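Local coordinates for reticulocyte binding protein (Streptococcus agalactiae COH1, PDB 3FAW) that probably hydrolyses alpha-1,6 branch linkages of pullulan and related glucans as a secreted, cell-wall-anchored streptococcal pullulanase, at residues V138-D142 with G143-E147; S434-V437 with L438-I442; A678-N681 with N682-P685; D729-E732 with K733-V736. All blocks are in the same frame, centred on the assembly; numbering follows the deposited sequence.

Contact 1: residues V138-D142 with G143-E147; sequences VLNQD and GSKVE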
ATOM      1  N   VAL A 138       5.375 -25.552  11.093  1.00 12.94           N
ATOM      2  CA  VAL A 138       4.994 -26.386   9.949  1.00 13.84           C
ATOM      3  C   VAL A 138       4.330 -27.699  10.390  1.00 14.38           C
ATOM      4  O   VAL A 138       4.957 -28.515  11.062  1.00 14.75           O
ATOM      5  CB  VAL A 138       6.231 -26.714   9.077  1.00 13.56           C
ATOM      6  CG1 VAL A 138       5.824 -27.497   7.840  1.00 14.53           C
ATOM      7  CG2 VAL A 138       6.965 -25.435   8.679  1.00 13.33           C
ATOM      8  N   LEU A 139       3.070 -27.896  10.002  1.00 15.48           N
ATOM      9  CA  LEU A 139       2.355 -29.159  10.241  1.00 16.96           C
ATOM     10  C   LEU A 139       2.837 -30.222   9.266  1.00 18.23           C
ATOM     11  O   LEU A 139       3.138 -29.912   8.113  1.00 20.09           O
ATOM     12  CB  LEU A 139       0.844 -29.002  10.013  1.00 16.88           C
ATOM     13  CG  LEU A 139      -0.090 -28.353  11.035  1.00 17.73           C
ATOM     14  CD1 LEU A 139      -1.420 -28.025  10.353  1.00  9.76           C
ATOM     15  CD2 LEU A 139      -0.320 -29.255  12.243  1.00 13.95           C
ATOM     16  N   ASN A 140       2.888 -31.475   9.710  1.00 18.40           N
ATOM     17  CA  ASN A 140       3.080 -32.591   8.779  1.00 19.41           C
ATOM     18  C   ASN A 140       1.746 -32.946   8.103  1.00 20.22           C
ATOM     19  O   ASN A 140       0.710 -32.336   8.403  1.00 20.75           O
ATOM     20  CB  ASN A 140       3.723 -33.802   9.472  1.00 18.91           C
ATOM     21  CG  ASN A 140       2.838 -34.420  10.539  1.00 16.43           C
ATOM     22  OD1 ASN A 140       1.804 -33.865  10.916  1.00 14.90           O
ATOM     23  ND2 ASN A 140       3.251 -35.578  11.038  1.00 12.74           N
ATOM     24  N   GLN A 141       1.768 -33.921   7.197  1.00 21.48           N
ATOM     25  CA  GLN A 141       0.616 -34.195   6.327  1.00 22.17           C
ATOM     26  C   GLN A 141      -0.668 -34.515   7.089  1.00 21.26           C
ATOM     27  O   GLN A 141      -1.733 -34.005   6.743  1.00 21.06           O
ATOM     28  CB  GLN A 141       0.926 -35.328   5.342  1.00 22.18           C
ATOM     29  CG  GLN A 141      -0.245 -35.666   4.411  1.00 24.99           C
ATOM     30  CD  GLN A 141       0.146 -36.564   3.249  1.00 27.59           C
ATOM     31  OE1 GLN A 141      -0.335 -36.384   2.128  1.00 32.69           O
ATOM     32  NE2 GLN A 141       1.015 -37.536   3.510  1.00 30.71           N
ATOM     33  N   ASP A 142      -0.568 -35.363   8.111  1.00 21.09           N
ATOM     34  CA  ASP A 142      -1.750 -35.798   8.874  1.00 20.83           C
ATOM     35  C   ASP A 142      -2.012 -34.965  10.140  1.00 20.33           C
ATOM     36  O   ASP A 142      -2.980 -35.212  10.860  1.00 20.65           O
ATOM     37  CB  ASP A 142      -1.662 -37.295   9.213  1.00 20.69           C
ATOM     38  CG  ASP A 142      -0.491 -37.641  10.130  1.00 22.76           C
ATOM     39  OD1 ASP A 142       0.253 -36.735  10.569  1.00 22.29           O
ATOM     40  OD2 ASP A 142      -0.316 -38.845  10.407  1.00 25.64           O
ATOM     41  N   GLY A 143      -1.149 -33.984  10.402  1.00 19.83           N
ATOM     42  CA  GLY A 143      -1.315 -33.082  11.540  1.00 19.28           C
ATOM     43  C   GLY A 143      -0.790 -33.594  12.870  1.00 18.87           C
ATOM     44  O   GLY A 143      -0.939 -32.921  13.893  1.00 19.73           O
ATOM     45  N   SER A 144      -0.152 -34.764  12.862  1.00 18.24           N
ATOM     46  CA  SER A 144       0.318 -35.407  14.094  1.00 17.04           C
ATOM     47  C   SER A 144       1.569 -34.760  14.696  1.00 16.59           C
ATOM     48  O   SER A 144       1.883 -35.002  15.866  1.00 13.72           O
ATOM     49  CB  SER A 144       0.569 -36.904  13.854  1.00 17.21           C
ATOM     50  OG  SER A 144       1.471 -37.114  12.781  1.00 17.54           O
ATOM     51  N   LYS A 145       2.275 -33.948  13.907  1.00 17.55           N
ATOM     52  CA  LYS A 145       3.517 -33.303  14.355  1.00 18.90           C
ATOM     53  C   LYS A 145       3.686 -31.893  13.792  1.00 18.35           C
ATOM     54  O   LYS A 145       3.454 -31.661  12.606  1.00 18.97           O
ATOM     55  CB  LYS A 145       4.738 -34.132  13.934  1.00 19.77           C
ATOM     56  CG  LYS A 145       4.865 -35.488  14.606  1.00 20.04           C
ATOM     57  CD  LYS A 145       6.128 -36.208  14.147  1.00 22.65           C
ATOM     58  CE  LYS A 145       6.501 -37.339  15.094  1.00 24.92           C
ATOM     59  NZ  LYS A 145       5.401 -38.324  15.256  1.00 28.86           N
ATOM     60  N   VAL A 146       4.119 -30.967  14.645  1.00 17.36           N
ATOM     61  CA  VAL A 146       4.481 -29.617  14.212  1.00 17.06           C
ATOM     62  C   VAL A 146       5.968 -29.360  14.473  1.00 16.62           C
ATOM     63  O   VAL A 146       6.438 -29.566  15.587  1.00 15.18           O
ATOM     64  CB  VAL A 146       3.642 -28.539  14.944  1.00 16.98           C
ATOM     65  CG1 VAL A 146       4.090 -27.138  14.545  1.00 14.76           C
ATOM     66  CG2 VAL A 146       2.169 -28.722  14.648  1.00 16.31           C
ATOM     67  N   GLU A 147       6.696 -28.927  13.437  1.00 16.58           N
ATOM     68  CA  GLU A 147       8.065 -28.412  13.580  1.00 16.61           C
ATOM     69  C   GLU A 147       8.033 -26.886  13.674  1.00 15.70           C
ATOM     70  O   GLU A 147       7.641 -26.215  12.720  1.00 15.42           O
ATOM     71  CB  GLU A 147       8.932 -28.810  12.384  1.00 17.43           C
ATOM     72  CG  GLU A 147       9.109 -30.303  12.192  1.00 19.84           C
ATOM     73  CD  GLU A 147       9.945 -30.648  10.960  1.00 20.93           C
ATOM     74  OE1 GLU A 147      10.502 -29.727  10.324  0.10 19.89           O
ATOM     75  OE2 GLU A 147      10.045 -31.850  10.633  0.10 19.96           O
TER
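S144 and D142 meet through a short bond, the S144 hydroxyl donating a hydrogen bond to D142 OD1 over 2.6 Å (OG to OD1), inside the loop of a beta hairpin whose two strands run antiparallel in the carbohydrate-binding module 48 region. The same OD1 takes a second bond from the backbone, S144 N, at 3.1 Å; both donors arrive on one face of the carboxylate, OG on the syn side and N from well above the plane. N140 grips the loop from across: its ND2 donates to S144 OG at 2.9 Å, almost within its own amide plane and nearly straight at 167°. The serine hydroxyl thus relays between amide and carboxylate, which fixes its rotation. N140 OD1 in turn receives K145 N, 3.0 Å away and above the carbonyl plane. With chi1 at 65°, CG of N140 sits between its own N and carbonyl carbon, which folds the amide inward over the turn. N140 to G143 forms a type I turn, bonded from G143 N to N140 O, and G143, which closes it, has positive phi. Beyond it the strands zip up: N140 N bonds K145 O, and V138 and E147 form a hydrogen-bonded pair through both N-H groups. Next to it L139 and V146 make a non-hydrogen-bonded pair with buried side chains, Y198 lying against both, while V138 and E147 point to the other, exposed face. On the buried face the two side chains meet at an angle, methyl to methyl, L139 CD2 lying 3.5 Å from V146 CG2.

Contact 2: residues S434-V437 with L438-I442; sequences SRRV and LVDSI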
ATOM      1  N   SER A 434      14.661  -8.427   9.693  1.00 13.17           N
ATOM      2  CA  SER A 434      13.552  -7.536   9.335  1.00 12.35           C
ATOM      3  C   SER A 434      13.353  -7.533   7.818  1.00 13.36           C
ATOM      4  O   SER A 434      12.221  -7.529   7.331  1.00 11.05           O
ATOM      5  CB  SER A 434      13.822  -6.111   9.815  1.00 13.27           C
ATOM      6  OG  SER A 434      13.885  -6.045  11.230  1.00 11.05           O
ATOM      7  N   ARG A 435      14.458  -7.518   7.073  1.00 14.11           N
ATOM      8  CA  ARG A 435      14.401  -7.673   5.623  1.00 15.03           C
ATOM      9  C   ARG A 435      13.804  -9.032   5.242  1.00 14.85           C
ATOM     10  O   ARG A 435      13.011  -9.117   4.309  1.00 15.48           O
ATOM     11  CB  ARG A 435      15.785  -7.505   4.995  1.00 15.05           C
ATOM     12  CG  ARG A 435      15.761  -7.490   3.471  1.00 14.02           C
ATOM     13  CD  ARG A 435      17.131  -7.169   2.905  1.00 18.28           C
ATOM     14  NE  ARG A 435      17.483  -5.761   3.076  1.00 18.36           N
ATOM     15  CZ  ARG A 435      18.633  -5.222   2.678  1.00 20.81           C
ATOM     16  NH1 ARG A 435      19.565  -5.963   2.086  1.00 18.27           N
ATOM     17  NH2 ARG A 435      18.855  -3.930   2.878  1.00 19.97           N
ATOM     18  N   ARG A 436      14.173 -10.083   5.973  1.00 16.04           N
ATOM     19  CA  ARG A 436      13.586 -11.414   5.761  1.00 15.15           C
ATOM     20  C   ARG A 436      12.062 -11.422   5.899  1.00 15.63           C
ATOM     21  O   ARG A 436      11.366 -12.042   5.088  1.00 15.07           O
ATOM     22  CB  ARG A 436      14.181 -12.447   6.725  1.00 15.37           C
ATOM     23  CG  ARG A 436      15.474 -13.093   6.245  1.00 12.59           C
ATOM     24  CD  ARG A 436      15.700 -14.434   6.931  1.00 13.43           C
ATOM     25  NE  ARG A 436      14.679 -15.415   6.554  1.00 12.44           N
ATOM     26  CZ  ARG A 436      14.551 -16.627   7.090  1.00 10.90           C
ATOM     27  NH1 ARG A 436      15.377 -17.042   8.040  1.00 10.54           N
ATOM     28  NH2 ARG A 436      13.590 -17.438   6.663  1.00 10.46           N
ATOM     29  N   VAL A 437      11.547 -10.736   6.919  1.00 14.34           N
ATOM     30  CA  VAL A 437      10.101 -10.670   7.146  1.00 14.09           C
ATOM     31  C   VAL A 437       9.368 -10.112   5.923  1.00 13.43           C
ATOM     32  O   VAL A 437       8.365 -10.673   5.484  1.00 11.40           O
ATOM     33  CB  VAL A 437       9.750  -9.808   8.384  1.00 14.81           C
ATOM     34  CG1 VAL A 437       8.251  -9.526   8.430  1.00 11.21           C
ATOM     35  CG2 VAL A 437      10.217 -10.491   9.664  1.00 11.41           C
ATOM     36  N   LEU A 438       9.885  -9.012   5.379  1.00 13.20           N
ATOM     37  CA  LEU A 438       9.317  -8.385   4.185  1.00 13.84           C
ATOM     38  C   LEU A 438       9.418  -9.302   2.965  1.00 13.73           C
ATOM     39  O   LEU A 438       8.413  -9.586   2.309  1.00 13.70           O
ATOM     40  CB  LEU A 438      10.020  -7.048   3.902  1.00 14.35           C
ATOM     41  CG  LEU A 438       9.519  -6.203   2.724  1.00 12.40           C
ATOM     42  CD1 LEU A 438       9.864  -4.729   2.927  1.00 13.07           C
ATOM     43  CD2 LEU A 438      10.083  -6.699   1.388  1.00 12.97           C
ATOM     44  N   VAL A 439      10.630  -9.767   2.682  1.00 13.64           N
ATOM     45  CA  VAL A 439      10.904 -10.581   1.493  1.00 14.55           C
ATOM     46  C   VAL A 439      10.249 -11.970   1.563  1.00 14.39           C
ATOM     47  O   VAL A 439       9.679 -12.434   0.571  1.00 14.56           O
ATOM     48  CB  VAL A 439      12.431 -10.701   1.235  1.00 13.75           C
ATOM     49  CG1 VAL A 439      12.724 -11.633   0.071  1.00 15.56           C
ATOM     50  CG2 VAL A 439      13.029  -9.326   0.967  1.00 12.98           C
ATOM     51  N   ASP A 440      10.316 -12.622   2.723  1.00 14.98           N
ATOM     52  CA  ASP A 440       9.691 -13.941   2.894  1.00 15.70           C
ATOM     53  C   ASP A 440       8.168 -13.887   2.765  1.00 15.10           C
ATOM     54  O   ASP A 440       7.567 -14.807   2.212  1.00 15.89           O
ATOM     55  CB  ASP A 440      10.046 -14.574   4.246  1.00 15.73           C
ATOM     56  CG  ASP A 440      11.528 -14.874   4.396  1.00 17.00           C
ATOM     57  OD1 ASP A 440      12.241 -15.047   3.380  1.00 15.85           O
ATOM     58  OD2 ASP A 440      11.979 -14.934   5.556  1.00 19.93           O
ATOM     59  N   SER A 441       7.545 -12.830   3.287  1.00 13.57           N
ATOM     60  CA  SER A 441       6.094 -12.663   3.161  1.00 14.29           C
ATOM     61  C   SER A 441       5.685 -12.394   1.711  1.00 13.30           C
ATOM     62  O   SER A 441       4.686 -12.930   1.236  1.00 13.34           O
ATOM     63  CB  SER A 441       5.570 -11.560   4.089  1.00 14.11           C
ATOM     64  OG  SER A 441       6.390 -10.410   4.045  1.00 16.43           O
ATOM     65  N   ILE A 442       6.470 -11.583   1.005  1.00 12.24           N
ATOM     66  CA  ILE A 442       6.229 -11.343  -0.419  1.00 11.33           C
ATOM     67  C   ILE A 442       6.351 -12.647  -1.218  1.00 10.88           C
ATOM     68  O   ILE A 442       5.539 -12.913  -2.101  1.00 11.56           O
ATOM     69  CB  ILE A 442       7.184 -10.264  -0.991  1.00 11.30           C
ATOM     70  CG1 ILE A 442       6.824  -8.874  -0.443  1.00 10.71           C
ATOM     71  CG2 ILE A 442       7.140 -10.256  -2.521  1.00 10.93           C
ATOM     72  CD1 ILE A 442       5.567  -8.251  -1.048  1.00  7.20           C
TER
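This is an intrahelical contact, i to i+4, within helix 432-449, where R436 and D440 form a salt bridge; these two and R435 are partly exposed, while V437, L438, V439 and S441 are buried. R436 NE reaches D440 OD2 at 2.9 Å, on the syn lone pair of that oxygen and 23° out of the guanidinium plane; NH2 adds a weak, bent bond to the same oxygen at 3.2 Å. The carboxylate meets the guanidinium at its edge with the two planes 77° apart, and both donors share one oxygen; the pair is therefore not a flat bidentate one. A bend at chi3 (66°) turns the arginine chain back so that NE faces the aspartate one turn on. Second partners hold both ends: Y220 OH bonds D440 OD2, and the carbonyls of Y131 and G133 take R436 NH1, tying the helix to the chain just before strand 136-139. The helix follows barrel strand 385-390 and leads into strand 453-456, as a helix of the (beta/alpha)8 TIM barrel does. Regular i to i+4 backbone bonds run beneath the bridge, D440 N to R436 O being the shortest at 2.7 Å. On the neighbouring flank of the helix, R435 CG lies alongside V439 CG2 at 4.1 Å, both pointing the same way towards helix 464-477; the R435 guanidinium goes on to D463 and the T429 carbonyl. On the Y392 side, the S441 hydroxyl lies between V437 O and L438 O, with Y392 OH also bonded to it.

Contact 3: residues A678-N681 with N682-P685; sequences ATDN and NKHP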
ATOM      1  N   ALA A 678     -23.976   2.858  -9.747  1.00 11.93           N
ATOM      2  CA  ALA A 678     -23.083   2.247 -10.722  1.00 10.41           C
ATOM      3  C   ALA A 678     -23.806   1.504 -11.853  1.00 11.36           C
ATOM      4  O   ALA A 678     -23.319   1.491 -12.978  1.00 13.07           O
ATOM      5  CB  ALA A 678     -22.109   1.301 -10.018  1.00 10.34           C
ATOM      6  N   THR A 679     -24.949   0.879 -11.570  1.00 11.98           N
ATOM      7  CA  THR A 679     -25.570  -0.045 -12.538  1.00 13.21           C
ATOM      8  C   THR A 679     -27.047   0.182 -12.882  1.00 15.28           C
ATOM      9  O   THR A 679     -27.527  -0.362 -13.877  1.00 14.87           O
ATOM     10  CB  THR A 679     -25.451  -1.502 -12.055  1.00 12.94           C
ATOM     11  OG1 THR A 679     -26.108  -1.634 -10.789  1.00 11.07           O
ATOM     12  CG2 THR A 679     -23.995  -1.910 -11.922  1.00 13.16           C
ATOM     13  N   ASP A 680     -27.771   0.948 -12.067  1.00 17.40           N
ATOM     14  CA  ASP A 680     -29.198   1.176 -12.303  1.00 18.63           C
ATOM     15  C   ASP A 680     -29.400   2.341 -13.272  1.00 19.18           C
ATOM     16  O   ASP A 680     -29.397   3.511 -12.871  1.00 18.90           O
ATOM     17  CB  ASP A 680     -29.938   1.418 -10.982  1.00 19.16           C
ATOM     18  CG  ASP A 680     -31.439   1.211 -11.108  1.00 20.90           C
ATOM     19  OD1 ASP A 680     -32.019   1.628 -12.132  1.00 23.02           O
ATOM     20  OD2 ASP A 680     -32.041   0.632 -10.181  1.00 24.72           O
ATOM     21  N   ASN A 681     -29.583   2.002 -14.547  1.00 19.61           N
ATOM     22  CA  ASN A 681     -29.697   2.987 -15.626  1.00 20.34           C
ATOM     23  C   ASN A 681     -30.890   3.926 -15.461  1.00 19.60           C
ATOM     24  O   ASN A 681     -30.776   5.121 -15.714  1.00 18.89           O
ATOM     25  CB  ASN A 681     -29.797   2.288 -16.991  1.00 21.03           C
ATOM     26  CG  ASN A 681     -28.574   1.436 -17.315  1.00 24.17           C
ATOM     27  OD1 ASN A 681     -27.441   1.809 -17.015  1.00 29.70           O
ATOM     28  ND2 ASN A 681     -28.807   0.287 -17.940  0.10 24.56           N
ATOM     29  N   ASN A 682     -32.029   3.376 -15.045  1.00 20.42           N
ATOM     30  CA  ASN A 682     -33.265   4.156 -14.904  1.00 21.47           C
ATOM     31  C   ASN A 682     -33.230   5.148 -13.739  1.00 21.48           C
ATOM     32  O   ASN A 682     -33.586   6.313 -13.909  1.00 22.57           O
ATOM     33  CB  ASN A 682     -34.477   3.228 -14.745  1.00 21.41           C
ATOM     34  CG  ASN A 682     -34.831   2.486 -16.029  1.00 24.00           C
ATOM     35  OD1 ASN A 682     -34.191   2.658 -17.073  1.00 23.64           O
ATOM     36  ND2 ASN A 682     -35.861   1.647 -15.952  1.00 24.24           N
ATOM     37  N   LYS A 683     -32.805   4.685 -12.564  1.00 20.79           N
ATOM     38  CA  LYS A 683     -32.829   5.516 -11.352  1.00 20.11           C
ATOM     39  C   LYS A 683     -31.683   6.519 -11.290  1.00 20.01           C
ATOM     40  O   LYS A 683     -31.831   7.587 -10.694  1.00 20.89           O
ATOM     41  CB  LYS A 683     -32.791   4.651 -10.091  1.00 20.32           C
ATOM     42  CG  LYS A 683     -33.933   3.653  -9.967  1.00 21.87           C
ATOM     43  CD  LYS A 683     -34.157   3.235  -8.512  1.00 23.04           C
ATOM     44  CE  LYS A 683     -34.540   1.764  -8.373  1.00 24.72           C
ATOM     45  NZ  LYS A 683     -35.408   1.260  -9.473  1.00 22.38           N
ATOM     46  N   HIS A 684     -30.541   6.164 -11.882  1.00 19.03           N
ATOM     47  CA  HIS A 684     -29.342   7.006 -11.846  1.00 17.49           C
ATOM     48  C   HIS A 684     -28.700   7.120 -13.236  1.00 16.90           C
ATOM     49  O   HIS A 684     -27.640   6.543 -13.483  1.00 15.04           O
ATOM     50  CB  HIS A 684     -28.333   6.443 -10.839  1.00 17.33           C
ATOM     51  CG  HIS A 684     -28.885   6.276  -9.458  1.00 17.31           C
ATOM     52  ND1 HIS A 684     -29.621   5.173  -9.080  1.00 17.25           N
ATOM     53  CD2 HIS A 684     -28.806   7.068  -8.362  1.00 19.33           C
ATOM     54  CE1 HIS A 684     -29.973   5.295  -7.812  1.00 16.45           C
ATOM     55  NE2 HIS A 684     -29.493   6.435  -7.353  1.00 18.53           N
ATOM     56  N   PRO A 685     -29.340   7.878 -14.147  1.00 16.36           N
ATOM     57  CA  PRO A 685     -28.862   7.992 -15.528  1.00 15.62           C
ATOM     58  C   PRO A 685     -27.522   8.728 -15.703  1.00 15.05           C
ATOM     59  O   PRO A 685     -26.783   8.417 -16.639  1.00 14.75           O
ATOM     60  CB  PRO A 685     -29.995   8.755 -16.228  1.00 16.83           C
ATOM     61  CG  PRO A 685     -30.654   9.522 -15.153  1.00 16.69           C
ATOM     62  CD  PRO A 685     -30.567   8.666 -13.929  1.00 17.04           C
TER
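D680 and K683 carry the close part of this turn, a surface contact in which a carboxylate crosses obliquely over the lysine chain. D680 OD1 accepts the backbone N of K683 at 3.2 Å, an almost straight bond (170°) that comes in from above the carboxylate plane. CG of D680 is anti to its own backbone N (chi1 -161°), which swings the carboxylate forward over the chain that follows. K683 CG lies 3.5 Å from D680 OD1. Farther out, bends at chi3 and chi4 bring the end of the lysine to the other oxygen, OD2, which is 3.3 Å from K683 CE and 3.5 Å from NZ, a salt bridge of modest closeness. A second clasp is made by backbone alone: H684 N donates a hydrogen bond to D680 O at 3.1 Å, an i to i+4 bond, and the carbonyl lies near the plane of the imidazole, at its edge. The looser side belongs to N681, N682 and P685, all exposed; there the N681 carbonyl oxygen merely rests 3.5 Å from P685 CA. D680 is the first residue to leave helical geometry after helix 675-679, and H684 is the N-cap position of helix 685-703, its carbonyl taking the hydroxyl of T688. The tight turn therefore links two helices, with A678 and T679 at the end of the first packed against Y304 of helix 302-308.

Contact 4: residues D729-E732 with K733-V736; sequences DIKE and KDLV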
ATOM      1  N   ASP A 729      -6.055  30.493 -30.081  1.00 15.38           N
ATOM      2  CA  ASP A 729      -6.184  31.276 -28.844  1.00 16.13           C
ATOM      3  C   ASP A 729      -5.582  30.584 -27.604  1.00 15.88           C
ATOM      4  O   ASP A 729      -5.860  30.980 -26.473  1.00 14.49           O
ATOM      5  CB  ASP A 729      -7.654  31.649 -28.598  1.00 17.14           C
ATOM      6  CG  ASP A 729      -8.526  30.451 -28.258  1.00 16.43           C
ATOM      7  OD1 ASP A 729      -8.025  29.310 -28.280  1.00 16.09           O
ATOM      8  OD2 ASP A 729      -9.723  30.657 -27.975  1.00 17.34           O
ATOM      9  N   ILE A 730      -4.753  29.565 -27.828  1.00 16.08           N
ATOM     10  CA  ILE A 730      -4.114  28.819 -26.742  1.00 16.17           C
ATOM     11  C   ILE A 730      -3.062  29.674 -26.026  1.00 16.57           C
ATOM     12  O   ILE A 730      -2.172  30.240 -26.666  1.00 17.04           O
ATOM     13  CB  ILE A 730      -3.457  27.522 -27.278  1.00 16.46           C
ATOM     14  CG1 ILE A 730      -4.531  26.532 -27.743  1.00 17.19           C
ATOM     15  CG2 ILE A 730      -2.575  26.869 -26.222  1.00 16.31           C
ATOM     16  CD1 ILE A 730      -5.410  25.993 -26.620  1.00 13.47           C
ATOM     17  N   LYS A 731      -3.179  29.771 -24.703  1.00 16.31           N
ATOM     18  CA  LYS A 731      -2.238  30.548 -23.894  1.00 16.52           C
ATOM     19  C   LYS A 731      -1.305  29.606 -23.132  1.00 16.62           C
ATOM     20  O   LYS A 731      -1.538  28.395 -23.100  1.00 16.42           O
ATOM     21  CB  LYS A 731      -2.988  31.470 -22.929  1.00 17.45           C
ATOM     22  CG  LYS A 731      -4.024  32.386 -23.594  1.00 18.57           C
ATOM     23  CD  LYS A 731      -3.409  33.289 -24.660  0.50 19.50           C
ATOM     24  CE  LYS A 731      -4.453  34.188 -25.319  1.00 22.02           C
ATOM     25  NZ  LYS A 731      -3.831  35.185 -26.243  1.00 20.93           N
ATOM     26  N   GLU A 732      -0.251  30.161 -22.533  1.00 16.93           N
ATOM     27  CA  GLU A 732       0.763  29.347 -21.842  1.00 17.40           C
ATOM     28  C   GLU A 732       0.140  28.548 -20.693  1.00 17.36           C
ATOM     29  O   GLU A 732       0.407  27.357 -20.553  1.00 18.26           O
ATOM     30  CB  GLU A 732       1.932  30.202 -21.336  1.00 16.77           C
ATOM     31  CG  GLU A 732       3.154  29.379 -20.933  1.00 16.11           C
ATOM     32  CD  GLU A 732       4.386  30.222 -20.635  1.00 17.68           C
ATOM     33  OE1 GLU A 732       4.248  31.437 -20.373  1.00 12.15           O
ATOM     34  OE2 GLU A 732       5.503  29.659 -20.658  1.00 16.67           O
ATOM     35  N   LYS A 733      -0.686  29.212 -19.885  1.00 17.05           N
ATOM     36  CA  LYS A 733      -1.542  28.535 -18.909  1.00 16.94           C
ATOM     37  C   LYS A 733      -2.960  28.516 -19.461  1.00 15.71           C
ATOM     38  O   LYS A 733      -3.505  29.569 -19.797  1.00 18.26           O
ATOM     39  CB  LYS A 733      -1.520  29.255 -17.560  1.00 17.13           C
ATOM     40  CG  LYS A 733      -0.174  29.215 -16.850  1.00 19.49           C
ATOM     41  CD  LYS A 733      -0.263  29.869 -15.482  1.00 21.82           C
ATOM     42  CE  LYS A 733       1.028  29.720 -14.702  1.00 25.98           C
ATOM     43  NZ  LYS A 733       0.918  30.310 -13.338  1.00 29.81           N
ATOM     44  N   ASP A 734      -3.559  27.335 -19.578  1.00 14.65           N
ATOM     45  CA  ASP A 734      -4.889  27.236 -20.185  1.00 14.75           C
ATOM     46  C   ASP A 734      -5.715  26.068 -19.639  1.00 14.57           C
ATOM     47  O   ASP A 734      -5.255  25.327 -18.763  1.00 13.60           O
ATOM     48  CB  ASP A 734      -4.759  27.146 -21.714  1.00 14.72           C
ATOM     49  CG  ASP A 734      -5.770  28.017 -22.439  1.00 16.89           C
ATOM     50  OD1 ASP A 734      -6.936  28.062 -21.993  1.00 12.11           O
ATOM     51  OD2 ASP A 734      -5.397  28.650 -23.458  1.00 13.15           O
ATOM     52  N   LEU A 735      -6.947  25.947 -20.146  1.00 14.60           N
ATOM     53  CA  LEU A 735      -7.910  24.915 -19.732  1.00 14.27           C
ATOM     54  C   LEU A 735      -8.329  23.989 -20.878  1.00 14.35           C
ATOM     55  O   LEU A 735      -9.234  23.171 -20.720  1.00 14.57           O
ATOM     56  CB  LEU A 735      -9.168  25.577 -19.154  1.00 14.03           C
ATOM     57  CG  LEU A 735      -8.998  26.402 -17.878  1.00 14.14           C
ATOM     58  CD1 LEU A 735     -10.254  27.211 -17.608  1.00 16.48           C
ATOM     59  CD2 LEU A 735      -8.669  25.506 -16.695  1.00 12.23           C
ATOM     60  N   VAL A 736      -7.681  24.123 -22.031  1.00 14.90           N
ATOM     61  CA  VAL A 736      -7.892  23.197 -23.148  1.00 15.06           C
ATOM     62  C   VAL A 736      -6.544  22.624 -23.574  1.00 15.12           C
ATOM     63  O   VAL A 736      -5.527  23.318 -23.535  1.00 16.64           O
ATOM     64  CB  VAL A 736      -8.608  23.877 -24.351  1.00 14.69           C
ATOM     65  CG1 VAL A 736      -7.943  25.181 -24.707  1.00 14.17           C
ATOM     66  CG2 VAL A 736      -8.651  22.937 -25.570  1.00 15.54           C
TER
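I730 lays its CD1 methyl across V736 CG1, the two side chains crossing at about a right angle and the carbons only 3.3 Å apart, closer than ordinary van der Waals contact. The isoleucine gets there with CG1 beside its backbone N (chi1 -68°), while V736 places CG1 between its N and carbonyl carbon (49°), a placing that turns the methyl toward I730. L544 of helix 544-551 and R760 of strand 760-763 also lie against I730, making this a small buried patch under the loop. The other half of the contact is polar. D734 OD2 receives the backbone N of K731 at 2.8 Å and 173°, on its anti lone pair, and OD1 uses its own anti lone pair for L735 N, 2.8 Å away. One carboxylate thus holds two N-H groups, one before it and one after it, and pins the reversal of the chain between loop and strand. The strand, 733-734, pairs with 542-543 in a two-stranded antiparallel sheet, and the chain then runs on into strand 736-742 of the C-terminal beta domain, which belongs to the SpuA C-terminal family. R760 completes the polar side, its NH1 bridging to D734 OD1 and its NH2 to D729 OD1. D734 is buried, and with two N-H donors and an arginine around it the carboxylate would probably stay ionised.

The four contacts come in series along the chain and none touches another, each being a local feature of a separate element. Contact 1 is the hairpin of the carbohydrate-binding module 48 region and contact 2 a helix of the TIM barrel; their centres are about 24 Å apart and their nearest atoms about 11 Å, on the same side of the chain's centre. Contact 3, in the turn between helices 675-679 and 685-703, and contact 4, at the C-terminal beta domain, have centres about 36 Å apart. Contacts 1 and 4 are the farthest pair, about 69 Å between centres on opposite sides, so together the four sample the multidomain pullulanase from accessory module through barrel to C-terminal domain.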